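Local coordinates for protein regulator of chromosome condensation (Saccharomyces cerevisiae, PDB 3OF7) that acts as a guanine nucleotide exchange factor, promoting replacement of GDP by GTP on GSP1 and GSP2, and also binds chromatin, at residues 161-167 / 205-209; 283-288 / 322-326; 290-295 / 366-370; 384-390 / 439-444; 397-402 / 418-424. All coordinates share one frame; numbering follows the deposited sequence.

The five contacts follow the chain around a seven-bladed propeller. Contact 1 closes a loop of 37 residues and ties the second strand of one blade to the first strand of the next. Contacts 2 and 3 cross, closing loops of 33 and 70 residues: 283-288 and 290-295 lie in one long loop, and their partners 322-326 and 366-370 lie further on, around the following blade. The two contacts touch. Contact 4 spans 48 residues and joins two neighbouring inner hairpins, its centre about 8 Å from the centre of the chain. Contact 5 falls within that span, closes 15 residues and pairs the third and fourth strands of one blade. Glu322 of contact 2 reaches His387 of contact 4.

Contact 1 (161-167 / 205-209); sequences CALFSNG and NIVQL
Leu163 reaches across from one propeller blade to the first strand of the next, where it meets Ile206, Val207 and Leu209. The short strands 161-164 and 206-209 run roughly antiparallel, but their axes pass 7.7 Å apart. No hydrogen bond joins them, and side chains fill the interface. Leu163 does most of this work. Its CB lies 3.9 Å from Leu209 CD1. Its CG stands anti to the backbone N (chi1 174°), which carries both methyls over to the neighbouring strand. CD1 sits 3.4 Å from Ile206 O and 3.7 Å from Ile206 CB. The other methyl, CD2, rests against the backbone, 3.5 Å from Val207 C. It lands where the strand is irregular: Val207 and Gln208 both face Leu219 in a classic beta bulge. Two residues before Leu163, Cys161 SG touches Leu209 CD1 at 3.8 Å, so Leu209 is shared by Cys161 and Leu163.

Polar groups at this blade junction are served from outside the two segments. Gln16 NE2 donates to both Phe164 O and Ile206 O, and so bridges the two strands. Leu209 N is bonded to Gln152 OE1, and the Gln208 amide reaches Tyr23 and Ile262. Beyond the Leu163 packing, the type I turn from Phe164 to Gly167 passes Asn205. The flat amide of Asn205 lies against Gly167, with CG 3.9 Å from Gly167 CA. Next to it, the buried Ile206 N finds no hydrogen-bond partner in the model; Gly167 O is 3.8 Å from this nitrogen.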
# COMPACT_ATOMS: atom_id res chain seq x y z
N CYS A 161 -2.68 11.93 0.28
CA CYS A 161 -1.95 12.64 -0.76
C CYS A 161 -2.55 12.36 -2.13
O CYS A 161 -2.95 11.24 -2.42
CB CYS A 161 -0.47 12.24 -0.73
SG CYS A 161 0.58 13.26 -1.80
N ALA A 162 -2.64 13.41 -2.95
CA ALA A 162 -3.07 13.26 -4.33
C ALA A 162 -2.03 13.90 -5.24
O ALA A 162 -1.66 15.07 -5.05
CB ALA A 162 -4.44 13.92 -4.55
N LEU A 163 -1.57 13.11 -6.20
CA LEU A 163 -0.62 13.57 -7.21
C LEU A 163 -1.36 13.93 -8.49
O LEU A 163 -2.10 13.11 -9.03
CB LEU A 163 0.41 12.48 -7.49
CG LEU A 163 1.40 12.74 -8.63
CD1 LEU A 163 2.28 13.97 -8.35
CD2 LEU A 163 2.26 11.50 -8.90
N PHE A 164 -1.14 15.16 -8.98
CA PHE A 164 -1.86 15.65 -10.16
C PHE A 164 -1.03 15.54 -11.43
O PHE A 164 0.19 15.45 -11.38
CB PHE A 164 -2.36 17.08 -9.94
CG PHE A 164 -3.58 17.17 -9.06
CD1 PHE A 164 -3.45 17.19 -7.67
CD2 PHE A 164 -4.85 17.24 -9.62
CE1 PHE A 164 -4.57 17.27 -6.85
CE2 PHE A 164 -5.98 17.32 -8.80
CZ PHE A 164 -5.84 17.34 -7.42
N SER A 165 -1.72 15.54 -12.57
CA SER A 165 -1.07 15.37 -13.87
C SER A 165 -0.13 16.52 -14.21
O SER A 165 0.69 16.40 -15.12
CB SER A 165 -2.13 15.23 -14.96
OG SER A 165 -3.05 16.30 -14.88
N ASN A 166 -0.24 17.64 -13.50
CA ASN A 166 0.69 18.75 -13.69
C ASN A 166 1.86 18.74 -12.71
O ASN A 166 2.61 19.72 -12.62
CB ASN A 166 -0.06 20.09 -13.64
CG ASN A 166 -0.59 20.42 -12.26
OD1 ASN A 166 -0.62 19.58 -11.36
ND2 ASN A 166 -1.01 21.67 -12.08
N GLY A 167 2.02 17.65 -11.96
CA GLY A 167 3.15 17.49 -11.04
C GLY A 167 2.91 18.03 -9.63
O GLY A 167 3.77 17.87 -8.75
N ASN A 205 8.82 17.58 -12.09
CA ASN A 205 7.50 17.12 -11.71
C ASN A 205 7.60 15.85 -10.86
O ASN A 205 8.45 15.00 -11.11
CB ASN A 205 6.64 16.82 -12.95
CG ASN A 205 6.02 18.08 -13.55
OD1 ASN A 205 6.25 19.20 -13.10
ND2 ASN A 205 5.21 17.88 -14.58
N ILE A 206 6.72 15.74 -9.87
CA ILE A 206 6.59 14.50 -9.12
C ILE A 206 5.84 13.49 -9.99
O ILE A 206 4.84 13.84 -10.62
CB ILE A 206 5.86 14.74 -7.78
CG1 ILE A 206 6.60 15.80 -6.94
CG2 ILE A 206 5.69 13.41 -7.00
CD1 ILE A 206 8.12 15.52 -6.78
N VAL A 207 6.34 12.26 -10.03
CA VAL A 207 5.79 11.22 -10.91
C VAL A 207 5.18 10.02 -10.16
O VAL A 207 4.35 9.29 -10.72
CB VAL A 207 6.85 10.72 -11.93
CG1 VAL A 207 7.36 11.88 -12.79
CG2 VAL A 207 8.01 9.99 -11.23
N GLN A 208 5.59 9.82 -8.90
CA GLN A 208 5.13 8.66 -8.13
C GLN A 208 5.15 8.90 -6.62
O GLN A 208 6.03 9.60 -6.11
CB GLN A 208 5.96 7.42 -8.46
CG GLN A 208 5.28 6.11 -8.02
CD GLN A 208 6.22 4.93 -7.98
OE1 GLN A 208 7.44 5.06 -8.15
NE2 GLN A 208 5.66 3.75 -7.75
N LEU A 209 4.19 8.29 -5.93
CA LEU A 209 4.10 8.35 -4.47
C LEU A 209 4.34 6.97 -3.87
O LEU A 209 4.06 5.96 -4.52
CB LEU A 209 2.73 8.87 -4.04
CG LEU A 209 2.13 10.08 -4.76
CD1 LEU A 209 0.71 10.34 -4.30
CD2 LEU A 209 2.98 11.34 -4.53

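Contact 2 (283-288 / 322-326); sequences LNQFGQ and EHHSL
Gln288 and His324 bring their CA atoms to 4.7 Å, where the chain leaving the type I turn Asn284-Gly287 passes the start of strand 324-326. The His323 ring is the main side chain in the contact. Phe286 comes over one face of it, with CD2 3.5 Å from His323 CG. The two rings meet obliquely, their planes 44° apart. Glu322 CG lies over the opposite face, so the imidazole is held between the two. Gln288 NE2 sits at the ring edge, in its plane, 3.7 Å from His323 CD2. This is a junction between propeller blades: a loop of one blade packs on the inner hairpin of the next. His323 ND1 is hydrogen-bonded to Arg339 NH1, which helps fix the ring's rotation. Gln288 folds back on its own loop. Its CG stands between the backbone N and the carbonyl carbon (chi1 59°), and the chain bends at chi2. Gln288 OE1 can then accept from Phe286 N at 2.9 Å, with the Phe286 nitrogen in the plane of the Gln288 side-chain carbonyl. Ser325 OG appears to donate to Gln288 O, although the position of this hydroxyl is less certain. Leu283 CD2 approaches the imidazole edge at 4.2 Å from His323 CD2.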
# COMPACT_ATOMS: atom_id res chain seq x y z
N LEU A 283 13.38 0.47 9.00
CA LEU A 283 13.22 -0.53 10.05
C LEU A 283 13.52 -1.93 9.54
O LEU A 283 13.02 -2.33 8.48
CB LEU A 283 11.81 -0.45 10.64
CG LEU A 283 11.49 -1.40 11.80
CD1 LEU A 283 12.30 -1.04 13.07
CD2 LEU A 283 9.99 -1.44 12.06
N ASN A 284 14.34 -2.68 10.28
CA ASN A 284 14.79 -3.99 9.80
C ASN A 284 14.94 -5.08 10.86
O ASN A 284 15.75 -6.00 10.70
CB ASN A 284 16.10 -3.85 9.01
CG ASN A 284 16.40 -5.06 8.13
OD1 ASN A 284 15.49 -5.67 7.58
ND2 ASN A 284 17.68 -5.39 7.99
N GLN A 285 14.15 -5.02 11.93
CA GLN A 285 14.35 -5.98 13.03
C GLN A 285 13.87 -7.39 12.69
O GLN A 285 14.25 -8.35 13.39
CB GLN A 285 13.79 -5.46 14.38
CG GLN A 285 12.31 -5.76 14.67
CD GLN A 285 11.34 -4.80 14.00
OE1 GLN A 285 10.43 -4.25 14.64
NE2 GLN A 285 11.50 -4.61 12.70
N PHE A 286 13.06 -7.53 11.64
CA PHE A 286 12.68 -8.86 11.14
C PHE A 286 13.28 -9.19 9.77
O PHE A 286 12.90 -10.18 9.14
CB PHE A 286 11.15 -9.00 11.09
CG PHE A 286 10.51 -9.05 12.45
CD1 PHE A 286 10.43 -10.25 13.15
CD2 PHE A 286 9.98 -7.90 13.02
CE1 PHE A 286 9.83 -10.31 14.42
CE2 PHE A 286 9.37 -7.93 14.28
CZ PHE A 286 9.30 -9.14 14.98
N GLY A 287 14.23 -8.38 9.32
CA GLY A 287 14.87 -8.61 8.02
C GLY A 287 13.94 -8.26 6.86
O GLY A 287 14.15 -8.73 5.73
N GLN A 288 12.94 -7.43 7.12
CA GLN A 288 11.98 -7.01 6.09
C GLN A 288 12.65 -6.21 4.95
O GLN A 288 12.11 -6.14 3.85
CB GLN A 288 10.80 -6.24 6.69
CG GLN A 288 11.15 -4.96 7.46
CD GLN A 288 11.28 -5.17 8.97
OE1 GLN A 288 12.02 -6.04 9.42
NE2 GLN A 288 10.59 -4.34 9.75
N GLU A 322 4.08 -3.95 7.95
CA GLU A 322 4.88 -3.52 9.10
C GLU A 322 6.24 -4.23 9.15
O GLU A 322 7.29 -3.59 9.31
CB GLU A 322 4.13 -3.69 10.43
CG GLU A 322 4.87 -3.04 11.59
CD GLU A 322 4.12 -3.05 12.90
OE1 GLU A 322 3.18 -3.85 13.08
OE2 GLU A 322 4.51 -2.25 13.77
N HIS A 323 6.23 -5.56 9.00
CA HIS A 323 7.44 -6.35 9.23
C HIS A 323 7.72 -7.37 8.14
O HIS A 323 8.46 -8.33 8.37
CB HIS A 323 7.35 -7.09 10.57
CG HIS A 323 7.20 -6.18 11.76
ND1 HIS A 323 6.34 -6.46 12.80
CD2 HIS A 323 7.85 -5.04 12.09
CE1 HIS A 323 6.45 -5.51 13.71
NE2 HIS A 323 7.35 -4.63 13.30
N HIS A 324 7.13 -7.17 6.96
CA HIS A 324 7.39 -8.06 5.82
C HIS A 324 7.36 -7.30 4.51
O HIS A 324 6.81 -6.19 4.43
CB HIS A 324 6.39 -9.22 5.77
CG HIS A 324 5.01 -8.83 5.36
ND1 HIS A 324 4.42 -9.28 4.19
CD2 HIS A 324 4.09 -8.02 5.95
CE1 HIS A 324 3.21 -8.78 4.09
NE2 HIS A 324 2.98 -8.02 5.14
N SER A 325 7.96 -7.89 3.49
CA SER A 325 8.02 -7.28 2.17
C SER A 325 7.74 -8.31 1.10
O SER A 325 8.07 -9.47 1.26
CB SER A 325 9.40 -6.68 1.94
OG SER A 325 9.68 -5.75 2.96
N LEU A 326 7.15 -7.85 -0.01
CA LEU A 326 6.80 -8.72 -1.12
C LEU A 326 7.29 -8.13 -2.43
O LEU A 326 6.91 -7.03 -2.79
CB LEU A 326 5.29 -8.94 -1.18
CG LEU A 326 4.61 -9.44 0.11
CD1 LEU A 326 3.11 -9.44 -0.08
CD2 LEU A 326 5.10 -10.84 0.51

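Contact 3 (290-295 / 366-370); sequences GVSEDV and AVPLP
Pro368 fits its ring into the curve of the loop 290-295. Pro368 CB is 3.2 Å from Ser292 O and 3.6 Å from Val295 CG2. The proline CG lies near Glu293 O. Val295 crosses the ring at about a right angle. The valine places CG1 anti to its backbone N (chi1 168°), leaving CG2 to meet the proline. Leu369 turns toward the other flank of the loop. Its CG is anti to the carbonyl carbon (chi1 -59°), and the chain then runs straight on through chi2. This brings Leu369 CD1 to 3.7 Å from Glu293 CG, while Leu369 CD2 lies against the backbone of Ser292 and Glu293. Glu293 is extended beyond CG, and its aliphatic part crosses the leucine at an angle.

The contact lies toward the outside of the propeller. A long loop of one blade meets the chain of the next blade where it turns a corner at Leu369, between strand 364-368 and strand 370-372. The loop is shaped partly by Ser292. Ser292 OG accepts from Asp294 N at 3.0 Å, forming an ST turn. No direct hydrogen bond crosses the interface, but one water bridges it. It accepts from Ser292 N at 3.1 Å and probably donates to Pro368 O at 2.9 Å. The same carbonyl receives a CA-H...O contact from Gly290, with Gly290 CA 3.3 Å from Pro368 O. Pro370 brings its CD to 3.4 Å from Gly290 O.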
# COMPACT_ATOMS: atom_id res chain seq x y z
N GLY A 290 15.39 -7.15 3.59
CA GLY A 290 15.93 -8.21 2.73
C GLY A 290 17.41 -8.07 2.37
O GLY A 290 17.84 -8.53 1.31
N VAL A 291 18.19 -7.44 3.25
CA VAL A 291 19.58 -7.09 2.92
C VAL A 291 20.64 -7.98 3.59
O VAL A 291 21.79 -7.99 3.16
CB VAL A 291 19.89 -5.61 3.23
CG1 VAL A 291 19.16 -4.70 2.25
CG2 VAL A 291 19.54 -5.26 4.68
N SER A 292 20.25 -8.71 4.62
CA SER A 292 21.23 -9.42 5.45
C SER A 292 20.62 -10.64 6.11
O SER A 292 19.45 -10.63 6.49
CB SER A 292 21.76 -8.46 6.53
OG SER A 292 22.57 -9.13 7.47
N GLU A 293 21.42 -11.69 6.27
CA GLU A 293 20.97 -12.88 6.99
C GLU A 293 20.87 -12.61 8.49
O GLU A 293 20.17 -13.31 9.21
CB GLU A 293 21.91 -14.06 6.74
CG GLU A 293 21.85 -14.62 5.32
CD GLU A 293 22.34 -16.05 5.21
OE1 GLU A 293 22.46 -16.56 4.07
OE2 GLU A 293 22.61 -16.69 6.26
N ASP A 294 21.59 -11.59 8.95
CA ASP A 294 21.65 -11.27 10.37
C ASP A 294 20.42 -10.49 10.81
O ASP A 294 20.15 -9.40 10.30
CB ASP A 294 22.94 -10.51 10.69
CG ASP A 294 24.19 -11.38 10.54
OD1 ASP A 294 24.09 -12.62 10.73
OD2 ASP A 294 25.27 -10.82 10.24
N VAL A 295 19.66 -11.09 11.73
CA VAL A 295 18.43 -10.51 12.28
C VAL A 295 18.69 -10.11 13.73
O VAL A 295 19.02 -10.95 14.57
CB VAL A 295 17.25 -11.51 12.20
CG1 VAL A 295 16.06 -11.03 13.02
CG2 VAL A 295 16.83 -11.72 10.76
N ALA A 366 11.65 -15.20 11.47
CA ALA A 366 11.87 -14.37 10.28
C ALA A 366 12.62 -15.07 9.14
O ALA A 366 13.42 -15.98 9.37
CB ALA A 366 12.60 -13.06 10.65
N VAL A 367 12.35 -14.62 7.92
CA VAL A 367 13.09 -15.06 6.72
C VAL A 367 13.71 -13.80 6.13
O VAL A 367 13.02 -13.02 5.46
CB VAL A 367 12.15 -15.76 5.70
CG1 VAL A 367 12.92 -16.19 4.44
CG2 VAL A 367 11.46 -16.97 6.34
N PRO A 368 15.00 -13.55 6.42
CA PRO A 368 15.57 -12.23 6.18
C PRO A 368 16.12 -11.96 4.78
O PRO A 368 16.60 -10.86 4.52
CB PRO A 368 16.70 -12.16 7.20
CG PRO A 368 17.17 -13.57 7.29
CD PRO A 368 15.95 -14.43 7.12
N LEU A 369 16.10 -12.96 3.90
CA LEU A 369 16.47 -12.75 2.50
C LEU A 369 15.25 -13.02 1.63
O LEU A 369 14.46 -13.90 1.95
CB LEU A 369 17.59 -13.70 2.07
CG LEU A 369 18.94 -13.70 2.80
CD1 LEU A 369 19.81 -14.82 2.20
CD2 LEU A 369 19.64 -12.34 2.71
N PRO A 370 15.09 -12.26 0.53
CA PRO A 370 13.98 -12.47 -0.39
C PRO A 370 13.96 -13.93 -0.84
O PRO A 370 14.98 -14.44 -1.31
CB PRO A 370 14.31 -11.55 -1.57
CG PRO A 370 15.16 -10.51 -1.02
CD PRO A 370 15.95 -11.14 0.09
O HOH W 1 17.43 -8.49 5.90

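Contact 4 (384-390 / 439-444); sequences AGSHHSV and CGGQFS
His388 and Cys439 pack between two neighbouring inner hairpins of the beta-propeller, close to the centre of the chain. This is the tight part of the contact. Cys439 CB presses on the opposing backbone, 3.2 Å from Gly385 N. Gly385 has no side chain, which lets its CA approach Gly440 O to 3.2 Å. That carbonyl takes two donors. His388 NE2 donates to Gly440 O at 3.2 Å, with the oxygen 22° out of the ring plane. Ser386 N adds a weak bond to the same oxygen. A chi1 of 67° swings the His388 imidazole across to this carbonyl. Gly385 N lies over one face of the ring, and Cys439 SG approaches it obliquely. The sulfur of Cys439 also meets Val390 CG2 at 3.7 Å. Each hairpin is closed by its own backbone bond, Gly385 N to His388 O and Gly440 N to Phe443 O.

The contact is looser at the partly exposed turns, Ser386 against Gly441. No hydrogen bond joins Ser386 to Gly441. Ser386 OG is bonded instead to Glu266 OE2, and it rests 3.5 Å from Gly441 CA.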
# COMPACT_ATOMS: atom_id res chain seq x y z
N ALA A 384 -0.06 -5.33 0.55
CA ALA A 384 0.25 -5.77 1.90
C ALA A 384 -0.31 -4.77 2.89
O ALA A 384 -0.19 -3.55 2.69
CB ALA A 384 1.75 -5.91 2.08
N GLY A 385 -0.93 -5.29 3.95
CA GLY A 385 -1.36 -4.48 5.09
C GLY A 385 -0.39 -4.75 6.23
O GLY A 385 0.70 -5.26 5.99
N SER A 386 -0.78 -4.45 7.47
CA SER A 386 0.20 -4.53 8.56
C SER A 386 0.83 -5.93 8.69
O SER A 386 2.06 -6.06 8.74
CB SER A 386 -0.41 -4.08 9.90
OG SER A 386 -0.71 -2.70 9.84
N HIS A 387 -0.03 -6.95 8.72
CA HIS A 387 0.42 -8.35 8.88
C HIS A 387 -0.32 -9.35 7.98
O HIS A 387 -0.34 -10.54 8.27
CB HIS A 387 0.36 -8.76 10.36
CG HIS A 387 1.29 -7.96 11.21
ND1 HIS A 387 2.60 -8.31 11.40
CD2 HIS A 387 1.12 -6.77 11.83
CE1 HIS A 387 3.20 -7.39 12.12
NE2 HIS A 387 2.32 -6.44 12.40
N HIS A 388 -0.90 -8.85 6.89
CA HIS A 388 -1.53 -9.71 5.90
C HIS A 388 -1.20 -9.20 4.51
O HIS A 388 -0.67 -8.10 4.35
CB HIS A 388 -3.05 -9.78 6.12
CG HIS A 388 -3.76 -8.49 5.86
ND1 HIS A 388 -4.51 -8.27 4.72
CD2 HIS A 388 -3.82 -7.34 6.57
CE1 HIS A 388 -5.01 -7.05 4.75
NE2 HIS A 388 -4.60 -6.46 5.86
N SER A 389 -1.50 -10.02 3.51
CA SER A 389 -1.24 -9.65 2.13
C SER A 389 -2.34 -10.21 1.24
O SER A 389 -3.04 -11.15 1.62
CB SER A 389 0.11 -10.19 1.66
OG SER A 389 1.14 -9.90 2.59
N VAL A 390 -2.48 -9.61 0.07
CA VAL A 390 -3.38 -10.08 -0.97
C VAL A 390 -2.65 -9.94 -2.29
O VAL A 390 -2.11 -8.87 -2.61
CB VAL A 390 -4.71 -9.27 -1.00
CG1 VAL A 390 -5.65 -9.80 -2.10
CG2 VAL A 390 -5.41 -9.29 0.35
N CYS A 439 -4.47 -2.92 0.96
CA CYS A 439 -4.65 -3.46 2.32
C CYS A 439 -4.27 -2.41 3.34
O CYS A 439 -3.37 -1.60 3.10
CB CYS A 439 -3.76 -4.68 2.54
SG CYS A 439 -3.99 -6.04 1.38
N GLY A 440 -4.98 -2.43 4.47
CA GLY A 440 -4.71 -1.51 5.58
C GLY A 440 -4.33 -2.28 6.82
O GLY A 440 -3.86 -3.44 6.74
N GLY A 441 -4.52 -1.66 7.98
CA GLY A 441 -4.13 -2.28 9.25
C GLY A 441 -4.88 -3.58 9.53
O GLY A 441 -4.27 -4.59 9.90
N GLN A 442 -6.19 -3.54 9.33
CA GLN A 442 -7.07 -4.65 9.72
C GLN A 442 -8.11 -5.01 8.66
O GLN A 442 -9.10 -5.68 8.95
CB GLN A 442 -7.81 -4.31 11.04
CG GLN A 442 -6.90 -3.97 12.22
CD GLN A 442 -7.66 -3.87 13.55
OE1 GLN A 442 -8.89 -3.83 13.58
NE2 GLN A 442 -6.92 -3.83 14.65
N PHE A 443 -7.87 -4.60 7.41
CA PHE A 443 -8.88 -4.72 6.37
C PHE A 443 -8.24 -4.70 4.99
O PHE A 443 -7.07 -4.33 4.85
CB PHE A 443 -9.93 -3.60 6.50
CG PHE A 443 -9.43 -2.23 6.06
CD1 PHE A 443 -8.52 -1.52 6.84
CD2 PHE A 443 -9.89 -1.66 4.87
CE1 PHE A 443 -8.06 -0.25 6.44
CE2 PHE A 443 -9.45 -0.40 4.45
CZ PHE A 443 -8.53 0.31 5.24
N SER A 444 -9.01 -5.07 3.97
CA SER A 444 -8.55 -5.07 2.59
C SER A 444 -9.64 -4.54 1.66
O SER A 444 -10.83 -4.53 2.00
CB SER A 444 -8.15 -6.48 2.16
OG SER A 444 -7.28 -7.08 3.11

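Contact 5 (397-402 / 418-424); sequences IAYSWG and TEVPTRI
Trp401 lays its indole over Pro421. The proline CG sits over the face of the six-membered ring, 3.8 Å from its centroid and 18° off the ring normal. This is a CH-pi contact, with CG displaced toward the rim. Trp401 CB is 3.4 Å from Thr418 O. Tyr399 uses its ring face in a similar way. Arg423 CA lies over it, 4.0 Å from the ring centroid, while Arg423 CB touches the rim at Tyr399 CE2. The arginine chain runs on fully extended and crosses Ile397 obliquely. Arg423 CG is 3.7 Å from Ile397 CG2. Met463, on the C-terminal helix, packs on Ile397, Tyr399 and Arg423.

Ser400 and Thr422 point to the other face of the sheet. Ile424 leans against the serine there, with CG1 3.6 Å from Ser400 OG. That hydroxyl is hydrogen-bonded to Val409 O. Thr422 OG1 turns back to donate to Val420 O in its own segment.

Backbone bonds hold the two strands together. Ile424 N donates almost straight to Ala398 O at 2.9 Å (175°). Ser400 and Thr422 exchange two bonds, as do Gly402 and Thr418. The register shifts by two between these pairs, a beta bulge, where segment 418-424 turns a corner at Val420. A water extends the ladder from Ala398 N to Ile424 O. Strands 398-402 and 421-423 are the third and fourth strands of an antiparallel blade of the seven-bladed RCC1-like propeller.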
# COMPACT_ATOMS: atom_id res chain seq x y z
N ILE A 397 -7.95 -13.98 -10.06
CA ILE A 397 -8.41 -14.55 -8.80
C ILE A 397 -7.43 -14.05 -7.73
O ILE A 397 -6.22 -14.10 -7.93
CB ILE A 397 -8.44 -16.11 -8.86
CG1 ILE A 397 -9.53 -16.56 -9.86
CG2 ILE A 397 -8.70 -16.71 -7.47
CD1 ILE A 397 -9.72 -18.07 -9.94
N ALA A 398 -7.98 -13.54 -6.63
CA ALA A 398 -7.18 -13.04 -5.51
C ALA A 398 -6.80 -14.14 -4.50
O ALA A 398 -7.58 -15.08 -4.26
CB ALA A 398 -7.91 -11.89 -4.81
N TYR A 399 -5.61 -13.99 -3.91
CA TYR A 399 -5.04 -14.95 -2.96
C TYR A 399 -4.54 -14.17 -1.76
O TYR A 399 -3.89 -13.14 -1.92
CB TYR A 399 -3.87 -15.72 -3.58
CG TYR A 399 -4.30 -16.72 -4.64
CD1 TYR A 399 -4.78 -16.28 -5.87
CD2 TYR A 399 -4.23 -18.10 -4.40
CE1 TYR A 399 -5.19 -17.18 -6.85
CE2 TYR A 399 -4.63 -19.02 -5.38
CZ TYR A 399 -5.11 -18.54 -6.59
OH TYR A 399 -5.52 -19.42 -7.57
N SER A 400 -4.82 -14.67 -0.57
CA SER A 400 -4.45 -13.96 0.65
C SER A 400 -3.77 -14.87 1.65
O SER A 400 -3.90 -16.10 1.59
CB SER A 400 -5.69 -13.31 1.27
OG SER A 400 -6.64 -14.31 1.62
N TRP A 401 -3.06 -14.26 2.59
CA TRP A 401 -2.38 -14.98 3.65
C TRP A 401 -1.92 -14.02 4.74
O TRP A 401 -1.95 -12.80 4.56
CB TRP A 401 -1.19 -15.79 3.12
CG TRP A 401 -0.02 -14.96 2.60
CD1 TRP A 401 1.16 -14.71 3.25
CD2 TRP A 401 0.09 -14.33 1.31
NE1 TRP A 401 1.99 -13.97 2.45
CE2 TRP A 401 1.36 -13.71 1.26
CE3 TRP A 401 -0.77 -14.21 0.20
CZ2 TRP A 401 1.81 -12.99 0.14
CZ3 TRP A 401 -0.33 -13.50 -0.91
CH2 TRP A 401 0.95 -12.90 -0.93
N GLY A 402 -1.51 -14.59 5.87
CA GLY A 402 -1.00 -13.81 6.98
C GLY A 402 -1.91 -13.85 8.18
O GLY A 402 -2.62 -14.83 8.41
N THR A 418 -3.22 -17.63 8.16
CA THR A 418 -3.16 -18.39 6.91
C THR A 418 -1.72 -18.46 6.42
O THR A 418 -1.09 -17.44 6.13
CB THR A 418 -4.09 -17.77 5.83
OG1 THR A 418 -5.44 -17.79 6.29
CG2 THR A 418 -3.99 -18.55 4.53
N GLU A 419 -1.21 -19.69 6.33
CA GLU A 419 0.23 -19.93 6.14
C GLU A 419 0.80 -19.62 4.76
O GLU A 419 1.93 -19.14 4.65
CB GLU A 419 0.58 -21.37 6.53
CG GLU A 419 2.07 -21.63 6.65
CD GLU A 419 2.39 -23.00 7.22
OE1 GLU A 419 1.56 -23.92 7.05
OE2 GLU A 419 3.46 -23.17 7.83
N VAL A 420 0.03 -19.91 3.71
CA VAL A 420 0.48 -19.72 2.34
C VAL A 420 -0.62 -19.01 1.55
O VAL A 420 -1.77 -19.03 1.98
CB VAL A 420 0.83 -21.07 1.64
CG1 VAL A 420 2.07 -21.71 2.27
CG2 VAL A 420 -0.37 -22.04 1.69
N PRO A 421 -0.27 -18.40 0.40
CA PRO A 421 -1.28 -17.73 -0.41
C PRO A 421 -2.46 -18.65 -0.74
O PRO A 421 -2.27 -19.73 -1.32
CB PRO A 421 -0.50 -17.34 -1.67
CG PRO A 421 0.90 -17.15 -1.16
CD PRO A 421 1.08 -18.24 -0.16
N THR A 422 -3.65 -18.22 -0.37
CA THR A 422 -4.84 -19.06 -0.43
C THR A 422 -5.94 -18.35 -1.20
O THR A 422 -6.29 -17.19 -0.92
CB THR A 422 -5.29 -19.47 1.00
OG1 THR A 422 -4.22 -20.17 1.64
CG2 THR A 422 -6.52 -20.35 0.98
N ARG A 423 -6.49 -19.06 -2.18
CA ARG A 423 -7.55 -18.54 -3.04
C ARG A 423 -8.73 -18.00 -2.24
O ARG A 423 -9.24 -18.66 -1.34
CB ARG A 423 -8.01 -19.67 -3.97
CG ARG A 423 -9.16 -19.34 -4.88
CD ARG A 423 -9.46 -20.57 -5.73
NE ARG A 423 -10.59 -20.38 -6.62
CZ ARG A 423 -11.19 -21.37 -7.27
NH1 ARG A 423 -10.78 -22.62 -7.12
NH2 ARG A 423 -12.21 -21.10 -8.08
N ILE A 424 -9.16 -16.78 -2.58
CA ILE A 424 -10.40 -16.23 -2.04
C ILE A 424 -11.52 -16.65 -2.99
O ILE A 424 -11.56 -16.23 -4.16
CB ILE A 424 -10.35 -14.70 -1.90
CG1 ILE A 424 -9.22 -14.28 -0.94
CG2 ILE A 424 -11.70 -14.18 -1.39
CD1 ILE A 424 -8.90 -12.78 -0.94
O HOH W 2 -10.74 -13.99 -5.96